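Local coordinates for putative short-chain dehydrogenase/reductase (PDB 3E9N), which is of unproven function but belongs to the short-chain dehydrogenase/reductase family and probably acts as an oxidoreductase, perhaps reducing acetoacetyl-CoA, at residues I19-V22 with K23-R27; D68-K71 with N72-H75. All blocks are in the same frame, centred on the assembly; numbering follows the deposited sequence.

Interaction 1: I19-V22 with K23-R27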
ATOM      1  N   ILE A  19     -11.785   0.081 -27.950  1.00 33.85           N
ATOM      2  CA  ILE A  19     -11.510   0.142 -29.383  1.00 33.81           C
ATOM      3  C   ILE A  19     -10.043  -0.084 -29.698  1.00 34.48           C
ATOM      4  O   ILE A  19      -9.711  -0.928 -30.558  1.00 35.43           O
ATOM      5  CB  ILE A  19     -11.981   1.474 -30.006  1.00 34.56           C
ATOM      6  CG1 ILE A  19     -13.529   1.525 -30.015  1.00 35.68           C
ATOM      7  CG2 ILE A  19     -11.403   1.665 -31.449  1.00 31.88           C
ATOM      8  CD1 ILE A  19     -14.123   2.970 -30.062  1.00 41.42           C
ATOM      9  N   GLU A  20      -9.149   0.652 -29.027  1.00 34.19           N
ATOM     10  CA  GLU A  20      -7.720   0.454 -29.269  1.00 34.35           C
ATOM     11  C   GLU A  20      -7.274  -0.960 -28.859  1.00 34.15           C
ATOM     12  O   GLU A  20      -6.420  -1.560 -29.517  1.00 33.92           O
ATOM     13  CB  GLU A  20      -6.855   1.530 -28.588  1.00 35.22           C
ATOM     14  CG  GLU A  20      -7.080   2.973 -29.052  1.00 36.06           C
ATOM     15  CD  GLU A  20      -6.835   3.154 -30.529  1.00 43.83           C
ATOM     16  OE1 GLU A  20      -7.605   3.904 -31.157  1.00 48.59           O
ATOM     17  OE2 GLU A  20      -5.916   2.519 -31.097  1.00 46.57           O
ATOM     18  N   ILE A  21      -7.840  -1.497 -27.782  1.00 33.33           N
ATOM     19  CA  ILE A  21      -7.470  -2.847 -27.338  1.00 32.77           C
ATOM     20  C   ILE A  21      -7.943  -3.890 -28.378  1.00 33.77           C
ATOM     21  O   ILE A  21      -7.207  -4.820 -28.736  1.00 34.07           O
ATOM     22  CB  ILE A  21      -8.042  -3.175 -25.928  1.00 31.75           C
ATOM     23  CG1 ILE A  21      -7.367  -2.260 -24.892  1.00 31.44           C
ATOM     24  CG2 ILE A  21      -7.903  -4.670 -25.616  1.00 28.65           C
ATOM     25  CD1 ILE A  21      -8.051  -2.204 -23.509  1.00 29.47           C
ATOM     26  N   VAL A  22      -9.150  -3.713 -28.900  1.00 34.27           N
ATOM     27  CA  VAL A  22      -9.627  -4.658 -29.923  1.00 35.13           C
ATOM     28  C   VAL A  22      -8.752  -4.626 -31.168  1.00 35.26           C
ATOM     29  O   VAL A  22      -8.398  -5.690 -31.702  1.00 35.23           O
ATOM     30  CB  VAL A  22     -11.105  -4.428 -30.333  1.00 34.62           C
ATOM     31  CG1 VAL A  22     -11.394  -5.213 -31.596  1.00 34.31           C
ATOM     32  CG2 VAL A  22     -12.058  -4.836 -29.192  1.00 34.57           C
ATOM     33  N   LYS A  23      -8.392  -3.422 -31.630  1.00 35.75           N
ATOM     34  CA  LYS A  23      -7.542  -3.335 -32.833  1.00 36.37           C
ATOM     35  C   LYS A  23      -6.203  -4.013 -32.561  1.00 35.99           C
ATOM     36  O   LYS A  23      -5.677  -4.686 -33.436  1.00 36.87           O
ATOM     37  CB  LYS A  23      -7.345  -1.884 -33.337  1.00 36.42           C
ATOM     38  CG  LYS A  23      -8.602  -1.023 -33.330  1.00 40.01           C
ATOM     39  CD  LYS A  23      -8.612   0.200 -34.305  1.00 43.31           C
ATOM     40  CE  LYS A  23      -7.388   1.100 -34.085  1.00 46.71           C
ATOM     41  NZ  LYS A  23      -7.719   2.572 -34.093  1.00 47.88           N
ATOM     42  N   ASP A  24      -5.653  -3.878 -31.354  1.00 35.09           N
ATOM     43  CA  ASP A  24      -4.320  -4.462 -31.098  1.00 35.01           C
ATOM     44  C   ASP A  24      -4.355  -5.978 -31.079  1.00 35.17           C
ATOM     45  O   ASP A  24      -3.530  -6.619 -31.717  1.00 35.04           O
ATOM     46  CB  ASP A  24      -3.694  -3.957 -29.788  1.00 35.04           C
ATOM     47  CG  ASP A  24      -2.342  -4.583 -29.510  1.00 35.38           C
ATOM     48  OD1 ASP A  24      -1.367  -4.058 -30.036  1.00 38.95           O
ATOM     49  OD2 ASP A  24      -2.201  -5.590 -28.773  1.00 38.18           O
ATOM     50  N   LEU A  25      -5.295  -6.534 -30.316  1.00 34.74           N
ATOM     51  CA  LEU A  25      -5.414  -7.983 -30.140  1.00 34.90           C
ATOM     52  C   LEU A  25      -5.829  -8.734 -31.393  1.00 34.52           C
ATOM     53  O   LEU A  25      -5.663  -9.947 -31.457  1.00 32.30           O
ATOM     54  CB  LEU A  25      -6.480  -8.292 -29.068  1.00 34.57           C
ATOM     55  CG  LEU A  25      -6.192  -7.840 -27.627  1.00 36.29           C
ATOM     56  CD1 LEU A  25      -7.326  -8.331 -26.663  1.00 35.55           C
ATOM     57  CD2 LEU A  25      -4.831  -8.388 -27.217  1.00 35.42           C
ATOM     58  N   SER A  26      -6.467  -8.015 -32.319  1.00 35.17           N
ATOM     59  CA  SER A  26      -6.979  -8.600 -33.553  1.00 36.45           C
ATOM     60  C   SER A  26      -5.805  -8.977 -34.443  1.00 37.63           C
ATOM     61  O   SER A  26      -5.992  -9.683 -35.415  1.00 38.58           O
ATOM     62  CB  SER A  26      -7.958  -7.663 -34.294  1.00 36.00           C
ATOM     63  OG  SER A  26      -7.308  -6.537 -34.886  1.00 37.35           O
ATOM     64  N   ARG A  27      -4.601  -8.507 -34.120  1.00 38.04           N
ATOM     65  CA  ARG A  27      -3.432  -8.936 -34.854  1.00 39.57           C
ATOM     66  C   ARG A  27      -3.255 -10.458 -34.708  1.00 39.28           C
ATOM     67  O   ARG A  27      -2.886 -11.141 -35.667  1.00 41.25           O
ATOM     68  CB  ARG A  27      -2.161  -8.172 -34.422  1.00 39.79           C
ATOM     69  CG  ARG A  27      -2.254  -6.612 -34.641  1.00 44.31           C
ATOM     70  CD  ARG A  27      -1.463  -5.743 -33.585  1.00 49.65           C
ATOM     71  NE  ARG A  27      -0.109  -6.247 -33.352  1.00 55.90           N
ATOM     72  CZ  ARG A  27       0.692  -5.893 -32.344  1.00 58.82           C
ATOM     73  NH1 ARG A  27       0.304  -5.017 -31.435  1.00 56.39           N
ATOM     74  NH2 ARG A  27       1.901  -6.436 -32.239  1.00 61.97           N
TER
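Glu20 and Lys23, three residues apart on one helix, run side by side and join in a salt bridge, Lys23 NZ lying 3.2 Å from Glu20 OE1. The ammonium comes in on the syn side of that oxygen, 28° out of the carboxylate plane, and makes a second, weak bond to Glu20 OE2 at 3.5 Å. The glutamate chain bends at its second torsion (chi2 -59°), which swings the carboxylate round toward the lysine, while the lysine curls at its outer two torsions to meet it. Lower down, Lys23 CG rests 3.0 Å from Ile19 O, the same carbonyl that takes the Lys23 N-H. On another side of the helix Ile21 CG2 meets Leu25 CD1 at 3.9 Å, two aliphatic chains pointing the same way.

The helix is the first of the Rossmann fold, residues 16-25 between strands 7-11 and 30-35 of a beta-alpha-beta unit. Its buried side chains reach both strands: Leu25 packs on Ala8, Val10 and Val31, Ile21 on Val10, and Val22 on Val31 and Ala33. Backbone bonds four residues apart hold these groups in step; the bond from Leu25 N to Ile21 O is the straightest, 175° at the hydrogen, whereas Ser26 N reaches Val22 O with a more bent N-H. Two side chains after residue 25 reach back along the chain: Ser26 and Arg27. Ser26 OG, which its first torsion places between its own backbone N and carbonyl carbon, bonds to Lys23 O at 2.9 Å from above the carbonyl plane. Asp24 is buried, and its carboxylate has arginines near both oxygens: OD2 forms a salt bridge with Arg211 of helix 203-214, and OD1 is modelled doubtfully close to Arg27 NH1.

Interaction 2: D68-K71 with N72-H75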
ATOM      1  N   ASP A  68     -24.587 -15.429 -23.889  1.00 37.24           N
ATOM      2  CA  ASP A  68     -24.768 -16.625 -24.755  1.00 36.76           C
ATOM      3  C   ASP A  68     -23.675 -16.815 -25.807  1.00 35.83           C
ATOM      4  O   ASP A  68     -23.174 -17.933 -25.974  1.00 35.79           O
ATOM      5  CB  ASP A  68     -26.135 -16.609 -25.458  1.00 37.92           C
ATOM      6  CG  ASP A  68     -27.314 -17.053 -24.534  1.00 41.28           C
ATOM      7  OD1 ASP A  68     -27.184 -17.796 -23.489  1.00 42.27           O
ATOM      8  OD2 ASP A  68     -28.416 -16.620 -24.891  1.00 46.78           O
ATOM      9  N   LYS A  69     -23.314 -15.742 -26.509  1.00 33.22           N
ATOM     10  CA  LYS A  69     -22.308 -15.826 -27.549  1.00 33.72           C
ATOM     11  C   LYS A  69     -20.870 -16.110 -27.042  1.00 33.64           C
ATOM     12  O   LYS A  69     -19.968 -16.325 -27.847  1.00 32.73           O
ATOM     13  CB  LYS A  69     -22.308 -14.566 -28.398  1.00 34.56           C
ATOM     14  CG  LYS A  69     -23.402 -14.530 -29.526  1.00 38.98           C
ATOM     15  CD  LYS A  69     -23.798 -13.044 -29.864  1.00 46.06           C
ATOM     16  CE  LYS A  69     -24.496 -12.884 -31.273  1.00 47.06           C
ATOM     17  NZ  LYS A  69     -23.542 -12.165 -32.268  1.00 45.86           N
ATOM     18  N   LEU A  70     -20.682 -16.170 -25.724  1.00 32.74           N
ATOM     19  CA  LEU A  70     -19.353 -16.499 -25.191  1.00 34.04           C
ATOM     20  C   LEU A  70     -19.434 -17.878 -24.626  1.00 34.33           C
ATOM     21  O   LEU A  70     -18.407 -18.449 -24.209  1.00 34.91           O
ATOM     22  CB  LEU A  70     -18.872 -15.535 -24.086  1.00 32.50           C
ATOM     23  CG  LEU A  70     -18.636 -14.067 -24.469  1.00 33.59           C
ATOM     24  CD1 LEU A  70     -18.142 -13.231 -23.216  1.00 30.90           C
ATOM     25  CD2 LEU A  70     -17.679 -13.936 -25.636  1.00 27.06           C
ATOM     26  N   LYS A  71     -20.640 -18.421 -24.591  1.00 33.90           N
ATOM     27  CA  LYS A  71     -20.812 -19.713 -23.920  1.00 36.29           C
ATOM     28  C   LYS A  71     -20.137 -20.914 -24.620  1.00 36.99           C
ATOM     29  O   LYS A  71     -19.773 -21.889 -23.969  1.00 38.09           O
ATOM     30  CB  LYS A  71     -22.286 -20.008 -23.693  1.00 36.22           C
ATOM     31  CG  LYS A  71     -22.802 -19.559 -22.326  1.00 37.31           C
ATOM     32  CD  LYS A  71     -24.307 -19.224 -22.436  1.00 39.24           C
ATOM     33  CE  LYS A  71     -24.869 -18.685 -21.122  1.00 40.50           C
ATOM     34  NZ  LYS A  71     -26.351 -18.847 -21.089  1.00 43.35           N
ATOM     35  N   ASN A  72     -19.947 -20.827 -25.926  1.00 36.97           N
ATOM     36  CA  ASN A  72     -19.374 -21.922 -26.658  1.00 38.26           C
ATOM     37  C   ASN A  72     -17.853 -21.917 -26.627  1.00 36.82           C
ATOM     38  O   ASN A  72     -17.273 -22.800 -27.155  1.00 36.90           O
ATOM     39  CB  ASN A  72     -19.864 -21.858 -28.136  1.00 38.75           C
ATOM     40  CG  ASN A  72     -19.036 -20.908 -28.967  1.00 42.37           C
ATOM     41  OD1 ASN A  72     -17.992 -21.281 -29.503  1.00 50.88           O
ATOM     42  ND2 ASN A  72     -19.455 -19.658 -29.039  1.00 48.92           N
ATOM     43  N   LEU A  73     -17.199 -20.908 -26.056  1.00 37.14           N
ATOM     44  CA  LEU A  73     -15.702 -20.847 -26.044  1.00 36.02           C
ATOM     45  C   LEU A  73     -15.131 -21.805 -25.062  1.00 35.99           C
ATOM     46  O   LEU A  73     -15.480 -21.778 -23.904  1.00 38.15           O
ATOM     47  CB  LEU A  73     -15.183 -19.430 -25.737  1.00 35.74           C
ATOM     48  CG  LEU A  73     -15.762 -18.361 -26.660  1.00 32.84           C
ATOM     49  CD1 LEU A  73     -15.376 -16.895 -26.292  1.00 28.23           C
ATOM     50  CD2 LEU A  73     -15.398 -18.730 -28.091  1.00 33.33           C
ATOM     51  N   ASP A  74     -14.267 -22.691 -25.501  1.00 36.42           N
ATOM     52  CA  ASP A  74     -13.721 -23.674 -24.562  1.00 36.73           C
ATOM     53  C   ASP A  74     -12.262 -23.382 -24.215  1.00 35.35           C
ATOM     54  O   ASP A  74     -11.708 -24.027 -23.337  1.00 35.83           O
ATOM     55  CB  ASP A  74     -13.843 -25.111 -25.124  1.00 37.45           C
ATOM     56  CG  ASP A  74     -13.139 -25.275 -26.485  1.00 38.97           C
ATOM     57  OD1 ASP A  74     -11.927 -24.952 -26.629  1.00 43.94           O
ATOM     58  OD2 ASP A  74     -13.808 -25.722 -27.424  1.00 40.75           O
ATOM     59  N   HIS A  75     -11.641 -22.453 -24.934  1.00 33.19           N
ATOM     60  CA  HIS A  75     -10.330 -21.891 -24.526  1.00 32.18           C
ATOM     61  C   HIS A  75     -10.408 -20.356 -24.650  1.00 31.26           C
ATOM     62  O   HIS A  75     -10.762 -19.845 -25.699  1.00 33.02           O
ATOM     63  CB  HIS A  75      -9.224 -22.412 -25.428  1.00 31.03           C
ATOM     64  CG  HIS A  75      -8.830 -23.833 -25.158  1.00 31.61           C
ATOM     65  ND1 HIS A  75      -9.668 -24.904 -25.413  1.00 31.85           N
ATOM     66  CD2 HIS A  75      -7.677 -24.366 -24.688  1.00 32.49           C
ATOM     67  CE1 HIS A  75      -9.053 -26.033 -25.089  1.00 31.91           C
ATOM     68  NE2 HIS A  75      -7.845 -25.737 -24.649  1.00 34.53           N
TER
HETATM   69  O   HOH W   1     -16.918 -20.229 -22.479  1.00 37.12           O
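Leu70 and Leu73 are the apolar pair of this turn, but a charged pair, Asp68 and Lys71, ties the turn to the residues just before it. Asp68 OD1 takes Lys71 NZ at 2.7 Å, met nearly end-on to its C-O bond; the lysine is extended beyond CG and runs back along the chain, away from the turn, to bring its ammonium to the aspartate. The backbone joins the same two residues, Lys71 N donating to Asp68 O at 2.9 Å. Asn72 ND2 comes to 3.6 Å from Lys69 O, a near approach and no more. Leu70 then turns inward: its CD2 meets Leu73 CD1 at 3.8 Å, the two side chains crossing at a slant, and both pack on Tyr32 of strand 30-35 and on Val9 of strand 7-11. Leu70 O has two partners, a weak bond from Leu73 N at 3.3 Å and a water at 2.9 Å that also donates to Leu73 O. Leu73 CG lies against that same Leu70 oxygen, 3.6 Å off. Past the turn, His75 ND1 binds Asp74 OD1 at 2.6 Å, on the anti side of the carboxylate and within 7° of the imidazole plane. Residues Leu70 to Leu73 form a type I beta turn, part of the surface loop that carries the chain from helix 57-63 to strand 78-81 of the Rossmann fold.

Interaction 1 comes first along the chain and interaction 2 follows, with strands 30-35 and 50-54 and helices 38-45 and 57-63 between them. Their centres are 20 Å apart and their nearest atoms about 11 Å, so they do not touch. What they share is the central parallel sheet: both pack on strands 7-11 and 30-35, the helix 16-25 through Val10 and Val31 among others, the 68-75 turn through Val9 and Tyr32. Residues that neighbour one another in these strands thus serve different contacts. Interaction 1 lies partly buried, whereas interaction 2 is at the surface, its centre about 16 Å from that of the chain.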